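Local structure of metallo-beta-lactamase (Serratia marcescens, 6K4T) at residues L69-H74 with F172-T177; P108-Q113 with H150-I155; G24-V29 with A213-V218. The protein probably hydrolyses the beta-lactam ring of antibiotics, using a pair of zinc ions in its active site. All coordinates share one frame; numbering follows the deposited sequence. Where two conformers were deposited one is given.

Overall arrangement
All three contacts converge on a two-zinc site in which ZN of chain B and ZN of chain C lie 3.7 Å apart, bridged by the thiolate sulfur of 2-sulfanylbenzoic acid. Interactions 1 and 2, centres about 10 Å apart, both feed the first zinc and are tied by probable hydrogen bonds, His74 NE2 to Asp111 OD2 (2.7 Å) and His150 ND1 to Thr177 O (2.9 Å). Interaction 3 gives His215 to the second zinc, which Asp76, His77 and the ligand's sulfur and a carboxylate oxygen also bind; its centre is about 10 Å from that of interaction 1. Interactions 2 and 3, about 19 Å apart between centres, do not touch, yet both reach the ligand.

Interaction 1 (L69-H74 with F172-T177); sequences LSTHSH and FADSLT. With ZN (zinc ion), chain B; JKE (2-sulfanylbenzoic acid), chain D.
The HxHxDH zinc motif, here His72 to His77, meets the end of strand 166-173 where His72 and Asp174 pair. His72 ND1 donates to Asp174 OD1 at 2.7 Å, with an N-H...O angle of 162°. CG of Asp174, anti to the backbone N (chi1 -168°), carries the carboxylate across to the imidazole. The carboxylate oxygen lies close to the imidazole plane and receives the N-H on its syn lone pair, although the two flat groups are turned 39° apart. With ND1 holding the hydrogen, NE2 is left to bind the zinc at 2.0 Å; His74 ND1 adds a second bond at 2.1 Å, and His150 with the ligand thiolate completes the set. Asp174 is thus a second-shell residue that fixes the rotation of a zinc ligand, and the backbone N of Ser175 gives OD1 a further, weak bond. This is the edge where the two sheets of the alpha-beta/beta-alpha sandwich come together, strand 65-69 belonging to one and strand 166-173 to the other. Deeper between the segments, away from the metal, Thr71 CG2 approaches the Phe172 ring obliquely, 3.5 Å from CD1, while Thr71 OG1 turns to Asp41. Thr71 CB also lies 3.3 Å from Asp174 OD1. Beyond, Thr177 OG1 donates to ligand OD1 at 2.8 Å; in the conformer described here, one of two, Ser175 OG also donates to ligand OD2 at 2.7 Å.

Interaction 2 (P108-Q113 with H150-I155); sequences PKSDPQ and HTEGGI. With ZN (zinc ion), chain B; JKE (2-sulfanylbenzoic acid), chain D.
Gln113 and His150 meet slantwise beside the first zinc, the amide plane turned 56° from the imidazole, with Gln113 OE1 3.7 Å from His150 CE1. The His150 CB starts out away from 108-113, but CG stands anti to the backbone N (chi1 -177°), which brings the ring back toward 108-113 and the metal. There NE2 binds zinc at 2.0 Å, and ND1 donates to the carbonyl of Thr177, so both ring nitrogens are engaged. The ligand approaches the imidazole obliquely, its CZ 3.4 Å from His150 CE1, and the Gln113 amide flanks the ligand near CD1. A water sits over one face of the imidazole, 3.8 Å above its centre; it appears to link Asp111 OD1 with the carbonyl of His150.

Asp111 and Thr151 run side by side and point the same way, with Thr151 CG2 3.7 Å from Asp111 OD2. The two carboxylate oxygens have separate duties. OD1 takes the backbone N of Gln113 at 2.9 Å, on its anti side, which makes an Asx turn; OD2 accepts from His74, giving that zinc ligand a second-shell partner. Nearer the surface, Ser110 CB rests against Glu152 OE2 at 3.5 Å, and a second water receives the Glu152 N-H.

The 108-113 loop, between helix 99-104 and strand 126-129, lies here against the turn that joins strand 140-146 to strand 155-163, with Asn98 holding Thr151 OG1 from just before the helix.

Interaction 3 (G24-V29 with A213-V218); sequences GGISAV and AAHPEV. With ZN (zinc ion), chain C; JKE (2-sulfanylbenzoic acid), chain D.
Ala213, at the end of strand 210-213, turns its carbonyl to the hydroxyl of Ser27: Ser27 OG donates to Ala213 O at 2.7 Å. The hydroxyl can reach it because OG stands beside its own backbone N, opposite the carbonyl carbon (chi1 -62°). One residue on, Ala214 O takes the N-H of the same serine at 2.9 Å and a nearly straight 166°. Two consecutive carbonyls therefore grip one residue, each met from a little outside the carbonyl plane. On its other side Ala214 N bonds to Ala173 O, tying the turn to the neighbouring strand 166-173.

His215 follows, its CB directed away from 24-29 while the ring lies alongside Ile26 and points the same way; Ile26 CD1 comes within 3.5 Å of His215 CE1. As in other metallo-beta-lactamases, this histidine is brought to the metal by a loop at the end of a strand of the second sheet. NE2 binds the second zinc at 2.1 Å, joined by Asp76, His77 and the ligand, which chelates through its sulfur and carboxylate OD2. ND1 donates to a water in the ring plane at 2.8 Å, and that water in turn donates to Gly25 O and to Glu217 OE1, which, with the zinc bond, should restrain the rotation of the imidazole.

Pro216 opens the 3-10 segment and rests its ring against both Gly25 and Ser27, with CD 3.3 Å from Gly25 O and CB 3.3 Å from Ser27 OG. Glu217, largely at the surface, folds its carboxylate back to that shared water, and Val218 N closes the turn onto His215 O.

Interaction 1 (L69-H74 with F172-T177)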
loop_
_atom_site.group_PDB
_atom_site.type_symbol
_atom_site.label_atom_id
_atom_site.label_comp_id
_atom_site.label_asym_id
_atom_site.label_seq_id
_atom_site.Cartn_x
_atom_site.Cartn_y
_atom_site.Cartn_z
ATOM N N LEU A 69 -5.641 -6.598 1.617
ATOM C CA LEU A 69 -5.541 -5.361 2.366
ATOM C C LEU A 69 -5.326 -4.210 1.393
ATOM O O LEU A 69 -4.458 -4.288 0.535
ATOM C CB LEU A 69 -4.372 -5.435 3.350
ATOM C CG LEU A 69 -4.301 -6.696 4.211
ATOM C CD1 LEU A 69 -3.199 -6.577 5.240
ATOM C CD2 LEU A 69 -5.638 -7.009 4.890
ATOM N N SER A 70 -6.072 -3.121 1.573
ATOM C CA SER A 70 -5.982 -1.960 0.704
ATOM C C SER A 70 -5.274 -0.820 1.439
ATOM O O SER A 70 -5.664 -0.460 2.563
ATOM C CB SER A 70 -7.361 -1.534 0.273
ATOM O OG SER A 70 -7.320 -0.288 -0.421
ATOM N N THR A 71 -4.261 -0.247 0.799
ATOM C CA THR A 71 -3.677 1.018 1.273
ATOM C C THR A 71 -4.659 2.175 1.040
ATOM O O THR A 71 -5.161 2.745 1.996
ATOM C CB THR A 71 -2.329 1.319 0.605
ATOM O OG1 THR A 71 -2.494 1.260 -0.818
ATOM C CG2 THR A 71 -1.230 0.389 1.081
ATOM N N HIS A 72 -4.921 2.509 -0.229
ATOM C CA HIS A 72 -5.940 3.471 -0.510
ATOM C C HIS A 72 -6.609 3.215 -1.852
ATOM O O HIS A 72 -6.099 2.491 -2.705
ATOM C CB HIS A 72 -5.392 4.897 -0.425
ATOM C CG HIS A 72 -4.507 5.331 -1.553
ATOM N ND1 HIS A 72 -3.137 5.192 -1.529
ATOM C CD2 HIS A 72 -4.806 5.943 -2.732
ATOM C CE1 HIS A 72 -2.624 5.675 -2.658
ATOM N NE2 HIS A 72 -3.634 6.156 -3.414
ATOM N N SER A 73 -7.756 3.882 -2.008
ATOM C CA SER A 73 -8.740 3.583 -3.030
ATOM C C SER A 73 -8.586 4.488 -4.257
ATOM O O SER A 73 -9.507 5.217 -4.597
ATOM C CB SER A 73 -10.108 3.695 -2.417
ATOM O OG SER A 73 -10.233 4.901 -1.683
ATOM N N HIS A 74 -7.411 4.423 -4.904
ATOM C CA HIS A 74 -7.251 4.959 -6.278
ATOM C C HIS A 74 -6.964 3.813 -7.252
ATOM O O HIS A 74 -6.495 2.734 -6.856
ATOM C CB HIS A 74 -6.134 6.013 -6.340
ATOM C CG HIS A 74 -6.462 7.239 -5.569
ATOM N ND1 HIS A 74 -5.513 8.072 -5.025
ATOM C CD2 HIS A 74 -7.662 7.752 -5.233
ATOM C CE1 HIS A 74 -6.128 9.068 -4.416
ATOM N NE2 HIS A 74 -7.436 8.890 -4.506
ATOM N N PHE A 172 4.259 -1.774 4.857
ATOM C CA PHE A 172 3.733 -1.458 3.533
ATOM C C PHE A 172 3.138 -0.058 3.645
ATOM O O PHE A 172 2.060 0.145 4.207
ATOM C CB PHE A 172 2.713 -2.492 3.048
ATOM C CG PHE A 172 2.407 -2.445 1.562
ATOM C CD1 PHE A 172 1.749 -1.366 0.997
ATOM C CD2 PHE A 172 2.792 -3.466 0.714
ATOM C CE1 PHE A 172 1.467 -1.322 -0.359
ATOM C CE2 PHE A 172 2.520 -3.424 -0.643
ATOM C CZ PHE A 172 1.861 -2.342 -1.178
ATOM N N ALA A 173 3.886 0.914 3.134
ATOM C CA ALA A 173 3.627 2.312 3.398
ATOM C C ALA A 173 2.626 2.861 2.385
ATOM O O ALA A 173 2.924 2.891 1.184
ATOM C CB ALA A 173 4.910 3.111 3.371
ATOM N N ASP A 174 1.480 3.344 2.887
ATOM C CA ASP A 174 0.543 4.074 2.058
ATOM C C ASP A 174 1.187 5.383 1.579
ATOM O O ASP A 174 2.176 5.881 2.141
ATOM C CB ASP A 174 -0.751 4.348 2.805
ATOM C CG ASP A 174 -1.874 4.851 1.919
ATOM O OD1 ASP A 174 -1.812 4.598 0.700
ATOM O OD2 ASP A 174 -2.847 5.384 2.491
ATOM N N SER A 175 0.632 5.904 0.488
ATOM C CA SER A 175 1.012 7.205 -0.037
ATOM C C SER A 175 0.645 8.318 0.954
ATOM O O SER A 175 -0.448 8.336 1.502
ATOM C CB SER A 175 0.360 7.410 -1.367
ATOM O OG SER A 175 0.729 6.364 -2.251
ATOM N N LEU A 176 1.562 9.267 1.144
ATOM C CA LEU A 176 1.387 10.400 2.021
ATOM C C LEU A 176 1.422 11.716 1.229
ATOM O O LEU A 176 1.849 12.752 1.745
ATOM C CB LEU A 176 2.522 10.384 3.048
ATOM C CG LEU A 176 2.653 9.118 3.893
ATOM C CD1 LEU A 176 3.779 9.245 4.910
ATOM C CD2 LEU A 176 1.342 8.802 4.590
ATOM N N THR A 177 1.061 11.669 -0.053
ATOM C CA THR A 177 1.312 12.744 -0.984
ATOM C C THR A 177 0.116 13.696 -1.114
ATOM O O THR A 177 -1.027 13.320 -1.343
ATOM C CB THR A 177 1.631 12.157 -2.358
ATOM O OG1 THR A 177 0.541 11.310 -2.730
ATOM C CG2 THR A 177 2.929 11.380 -2.363
HETATM ZN ZN ZN B . -3.459 7.712 -4.731
HETATM S SD JKE D . -2.288 7.652 -6.641
HETATM C CG JKE D . 0.305 8.471 -4.785
HETATM C CZ JKE D . -0.154 9.327 -5.898
HETATM C CD1 JKE D . -1.632 9.987 -7.772
HETATM O OD1 JKE D . 1.157 8.938 -4.029
HETATM C CD2 JKE D . 0.241 11.364 -7.156
HETATM O OD2 JKE D . -0.162 7.269 -4.590
HETATM C CE1 JKE D . -1.307 9.074 -6.762
HETATM C CE2 JKE D . 0.595 10.483 -6.150
HETATM C CG1 JKE D . -0.863 11.134 -7.965
#

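Interaction 2 (P108-Q113 with H150-I155)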
loop_
_atom_site.group_PDB
_atom_site.type_symbol
_atom_site.label_atom_id
_atom_site.label_comp_id
_atom_site.label_asym_id
_atom_site.label_seq_id
_atom_site.Cartn_x
_atom_site.Cartn_y
_atom_site.Cartn_z
ATOM N N PRO A 108 -14.856 9.910 -3.623
ATOM C CA PRO A 108 -15.803 10.962 -3.275
ATOM C C PRO A 108 -15.152 12.350 -3.263
ATOM O O PRO A 108 -13.923 12.477 -3.374
ATOM C CB PRO A 108 -16.180 10.547 -1.842
ATOM C CG PRO A 108 -14.887 10.029 -1.270
ATOM C CD PRO A 108 -14.267 9.281 -2.434
ATOM N N LYS A 109 -16.003 13.365 -3.088
ATOM C CA LYS A 109 -15.629 14.771 -3.305
ATOM C C LYS A 109 -14.656 15.263 -2.232
ATOM O O LYS A 109 -13.975 16.300 -2.413
ATOM C CB LYS A 109 -16.867 15.672 -3.340
ATOM C CG LYS A 109 -17.787 15.615 -2.123
ATOM C CD LYS A 109 -19.019 16.488 -2.299
ATOM C CE LYS A 109 -20.090 16.205 -1.269
ATOM N NZ LYS A 109 -21.358 16.898 -1.606
ATOM N N SER A 110 -14.549 14.541 -1.121
ATOM C CA SER A 110 -13.576 14.862 -0.084
ATOM C C SER A 110 -12.138 14.637 -0.574
ATOM O O SER A 110 -11.195 15.148 0.030
ATOM C CB SER A 110 -13.842 14.064 1.165
ATOM O OG SER A 110 -13.657 12.678 0.914
ATOM N N ASP A 111 -11.962 13.790 -1.592
ATOM C CA ASP A 111 -10.626 13.461 -2.103
ATOM C C ASP A 111 -10.048 14.686 -2.805
ATOM O O ASP A 111 -10.681 15.236 -3.694
ATOM C CB ASP A 111 -10.712 12.236 -3.013
ATOM C CG ASP A 111 -9.370 11.652 -3.418
ATOM O OD1 ASP A 111 -8.486 12.413 -3.854
ATOM O OD2 ASP A 111 -9.259 10.429 -3.334
ATOM N N PRO A 112 -8.842 15.166 -2.431
ATOM C CA PRO A 112 -8.248 16.313 -3.126
ATOM C C PRO A 112 -8.218 16.186 -4.657
ATOM O O PRO A 112 -8.265 17.195 -5.338
ATOM C CB PRO A 112 -6.818 16.370 -2.553
ATOM C CG PRO A 112 -6.973 15.787 -1.145
ATOM C CD PRO A 112 -8.017 14.696 -1.300
ATOM N N GLN A 113 -8.091 14.956 -5.178
ATOM C CA GLN A 113 -8.022 14.722 -6.626
ATOM C C GLN A 113 -9.408 14.629 -7.256
ATOM O O GLN A 113 -9.495 14.479 -8.476
ATOM C CB GLN A 113 -7.199 13.472 -6.925
ATOM C CG GLN A 113 -5.723 13.661 -6.606
ATOM C CD GLN A 113 -4.943 12.409 -6.911
ATOM O OE1 GLN A 113 -4.703 11.561 -6.041
ATOM N NE2 GLN A 113 -4.628 12.218 -8.175
ATOM N N HIS A 150 -3.938 11.654 1.920
ATOM C CA HIS A 150 -4.043 11.366 0.487
ATOM C C HIS A 150 -5.462 10.879 0.166
ATOM O O HIS A 150 -6.023 11.251 -0.859
ATOM C CB HIS A 150 -2.918 10.417 0.069
ATOM C CG HIS A 150 -2.873 10.099 -1.385
ATOM N ND1 HIS A 150 -2.266 10.931 -2.312
ATOM C CD2 HIS A 150 -3.330 9.034 -2.083
ATOM C CE1 HIS A 150 -2.338 10.365 -3.518
ATOM N NE2 HIS A 150 -2.983 9.197 -3.398
ATOM N N THR A 151 -6.007 10.063 1.077
ATOM C CA THR A 151 -7.439 9.685 1.103
ATOM C C THR A 151 -7.852 9.627 2.568
ATOM O O THR A 151 -6.984 9.466 3.441
ATOM C CB THR A 151 -7.715 8.330 0.435
ATOM O OG1 THR A 151 -7.103 7.300 1.218
ATOM C CG2 THR A 151 -7.268 8.264 -1.014
ATOM N N GLU A 152 -9.164 9.682 2.846
ATOM C CA GLU A 152 -9.580 9.705 4.230
ATOM C C GLU A 152 -9.330 8.332 4.871
ATOM O O GLU A 152 -9.035 8.231 6.071
ATOM C CB GLU A 152 -11.049 10.084 4.373
ATOM C CG GLU A 152 -11.346 11.554 4.175
ATOM C CD GLU A 152 -12.779 11.948 4.485
ATOM O OE1 GLU A 152 -13.556 11.057 4.825
ATOM O OE2 GLU A 152 -13.103 13.152 4.411
ATOM N N GLY A 153 -9.449 7.243 4.092
ATOM C CA GLY A 153 -9.369 5.886 4.651
ATOM C C GLY A 153 -8.031 5.191 4.442
ATOM O O GLY A 153 -7.938 3.973 4.583
ATOM N N GLY A 154 -6.966 5.955 4.171
ATOM C CA GLY A 154 -5.642 5.356 3.932
ATOM C C GLY A 154 -5.156 4.561 5.123
ATOM O O GLY A 154 -5.240 5.031 6.265
ATOM N N ILE A 155 -4.607 3.365 4.848
ATOM C CA ILE A 155 -4.020 2.519 5.865
ATOM C C ILE A 155 -2.604 2.139 5.429
ATOM O O ILE A 155 -2.355 1.737 4.286
ATOM C CB ILE A 155 -4.864 1.249 6.117
ATOM C CG1 ILE A 155 -6.281 1.574 6.596
ATOM C CG2 ILE A 155 -4.128 0.299 7.069
ATOM C CD1 ILE A 155 -6.389 2.105 7.999
HETATM ZN ZN ZN B . -3.459 7.712 -4.731
HETATM S SD JKE D . -2.288 7.652 -6.641
HETATM C CG JKE D . 0.305 8.471 -4.785
HETATM C CZ JKE D . -0.154 9.327 -5.898
HETATM C CD1 JKE D . -1.632 9.987 -7.772
HETATM O OD1 JKE D . 1.157 8.938 -4.029
HETATM C CD2 JKE D . 0.241 11.364 -7.156
HETATM O OD2 JKE D . -0.162 7.269 -4.590
HETATM C CE1 JKE D . -1.307 9.074 -6.762
HETATM C CE2 JKE D . 0.595 10.483 -6.150
HETATM C CG1 JKE D . -0.863 11.134 -7.965
HETATM O O HOH W 1 -11.125 10.456 0.666
HETATM O O HOH W 2 -5.771 12.248 -3.432
#

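Interaction 3 (G24-V29 with A213-V218)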
loop_
_atom_site.group_PDB
_atom_site.type_symbol
_atom_site.label_atom_id
_atom_site.label_comp_id
_atom_site.label_asym_id
_atom_site.label_seq_id
_atom_site.Cartn_x
_atom_site.Cartn_y
_atom_site.Cartn_z
ATOM N N GLY A 24 5.652 -3.629 -12.354
ATOM C CA GLY A 24 6.860 -2.821 -12.478
ATOM C C GLY A 24 6.741 -1.494 -11.763
ATOM O O GLY A 24 7.737 -0.985 -11.277
ATOM N N GLY A 25 5.514 -0.971 -11.660
ATOM C CA GLY A 25 5.282 0.402 -11.203
ATOM C C GLY A 25 4.461 0.537 -9.923
ATOM O O GLY A 25 4.388 1.629 -9.382
ATOM N N ILE A 26 3.772 -0.531 -9.500
ATOM C CA ILE A 26 2.919 -0.471 -8.309
ATOM C C ILE A 26 3.206 -1.673 -7.417
ATOM O O ILE A 26 3.175 -2.827 -7.859
ATOM C CB ILE A 26 1.411 -0.410 -8.639
ATOM C CG1 ILE A 26 1.105 0.803 -9.519
ATOM C CG2 ILE A 26 0.586 -0.409 -7.369
ATOM C CD1 ILE A 26 1.141 2.101 -8.763
ATOM N N SER A 27 3.436 -1.421 -6.129
ATOM C CA SER A 27 3.710 -2.495 -5.179
ATOM C C SER A 27 2.456 -3.316 -4.898
ATOM O O SER A 27 1.375 -2.780 -4.721
ATOM C CB SER A 27 4.251 -1.967 -3.888
ATOM O OG SER A 27 5.480 -1.324 -4.137
ATOM N N ALA A 28 2.653 -4.627 -4.788
ATOM C CA ALA A 28 1.744 -5.508 -4.108
ATOM C C ALA A 28 2.605 -6.547 -3.410
ATOM O O ALA A 28 3.663 -6.945 -3.915
ATOM C CB ALA A 28 0.790 -6.157 -5.086
ATOM N N VAL A 29 2.176 -6.968 -2.220
ATOM C CA VAL A 29 2.942 -7.892 -1.398
ATOM C C VAL A 29 2.057 -9.087 -1.022
ATOM O O VAL A 29 0.911 -8.949 -0.607
ATOM C CB VAL A 29 3.524 -7.196 -0.156
ATOM C CG1 VAL A 29 3.892 -8.189 0.937
ATOM C CG2 VAL A 29 4.708 -6.324 -0.541
ATOM N N ALA A 213 7.028 0.852 -0.262
ATOM C CA ALA A 213 6.105 1.957 -0.509
ATOM C C ALA A 213 5.139 1.592 -1.635
ATOM O O ALA A 213 5.497 0.900 -2.571
ATOM C CB ALA A 213 6.886 3.195 -0.858
ATOM N N ALA A 214 3.891 2.068 -1.522
ATOM C CA ALA A 214 2.848 1.724 -2.496
ATOM C C ALA A 214 3.311 2.015 -3.932
ATOM O O ALA A 214 3.107 1.196 -4.839
ATOM C CB ALA A 214 1.584 2.475 -2.161
ATOM N N HIS A 215 3.946 3.171 -4.130
ATOM C CA HIS A 215 4.770 3.440 -5.310
ATOM C C HIS A 215 6.190 3.009 -4.986
ATOM O O HIS A 215 6.841 3.668 -4.173
ATOM C CB HIS A 215 4.701 4.930 -5.708
ATOM C CG HIS A 215 3.378 5.288 -6.304
ATOM N ND1 HIS A 215 3.111 5.080 -7.646
ATOM C CD2 HIS A 215 2.227 5.756 -5.756
ATOM C CE1 HIS A 215 1.864 5.411 -7.902
ATOM N NE2 HIS A 215 1.297 5.854 -6.766
ATOM N N PRO A 216 6.683 1.879 -5.547
ATOM C CA PRO A 216 7.882 1.240 -5.003
ATOM C C PRO A 216 9.113 2.155 -5.042
ATOM O O PRO A 216 9.975 2.035 -4.203
ATOM C CB PRO A 216 8.037 -0.037 -5.846
ATOM C CG PRO A 216 7.193 0.188 -7.077
ATOM C CD PRO A 216 6.074 1.103 -6.640
ATOM N N GLU A 217 9.169 3.059 -6.015
ATOM C CA GLU A 217 10.372 3.905 -6.155
ATOM C C GLU A 217 10.477 4.943 -5.027
ATOM O O GLU A 217 11.545 5.544 -4.803
ATOM C CB GLU A 217 10.398 4.578 -7.529
ATOM C CG GLU A 217 9.395 5.695 -7.721
ATOM C CD GLU A 217 7.926 5.352 -7.866
ATOM O OE1 GLU A 217 7.569 4.146 -8.070
ATOM O OE2 GLU A 217 7.123 6.328 -7.715
ATOM N N VAL A 218 9.381 5.125 -4.289
ATOM C CA VAL A 218 9.379 6.041 -3.166
ATOM C C VAL A 218 10.466 5.655 -2.159
ATOM O O VAL A 218 11.087 6.537 -1.566
ATOM C CB VAL A 218 7.977 6.150 -2.534
ATOM C CG1 VAL A 218 8.019 6.709 -1.117
ATOM C CG2 VAL A 218 7.094 7.024 -3.405
HETATM ZN ZN ZN C . -0.742 5.910 -6.407
HETATM S SD JKE D . -2.288 7.652 -6.641
HETATM C CG JKE D . 0.305 8.471 -4.785
HETATM C CZ JKE D . -0.154 9.327 -5.898
HETATM C CD1 JKE D . -1.632 9.987 -7.772
HETATM O OD1 JKE D . 1.157 8.938 -4.029
HETATM C CD2 JKE D . 0.241 11.364 -7.156
HETATM O OD2 JKE D . -0.162 7.269 -4.590
HETATM C CE1 JKE D . -1.307 9.074 -6.762
HETATM C CE2 JKE D . 0.595 10.483 -6.150
HETATM C CG1 JKE D . -0.863 11.134 -7.965
HETATM O O HOH W 3 5.134 4.155 -9.380
#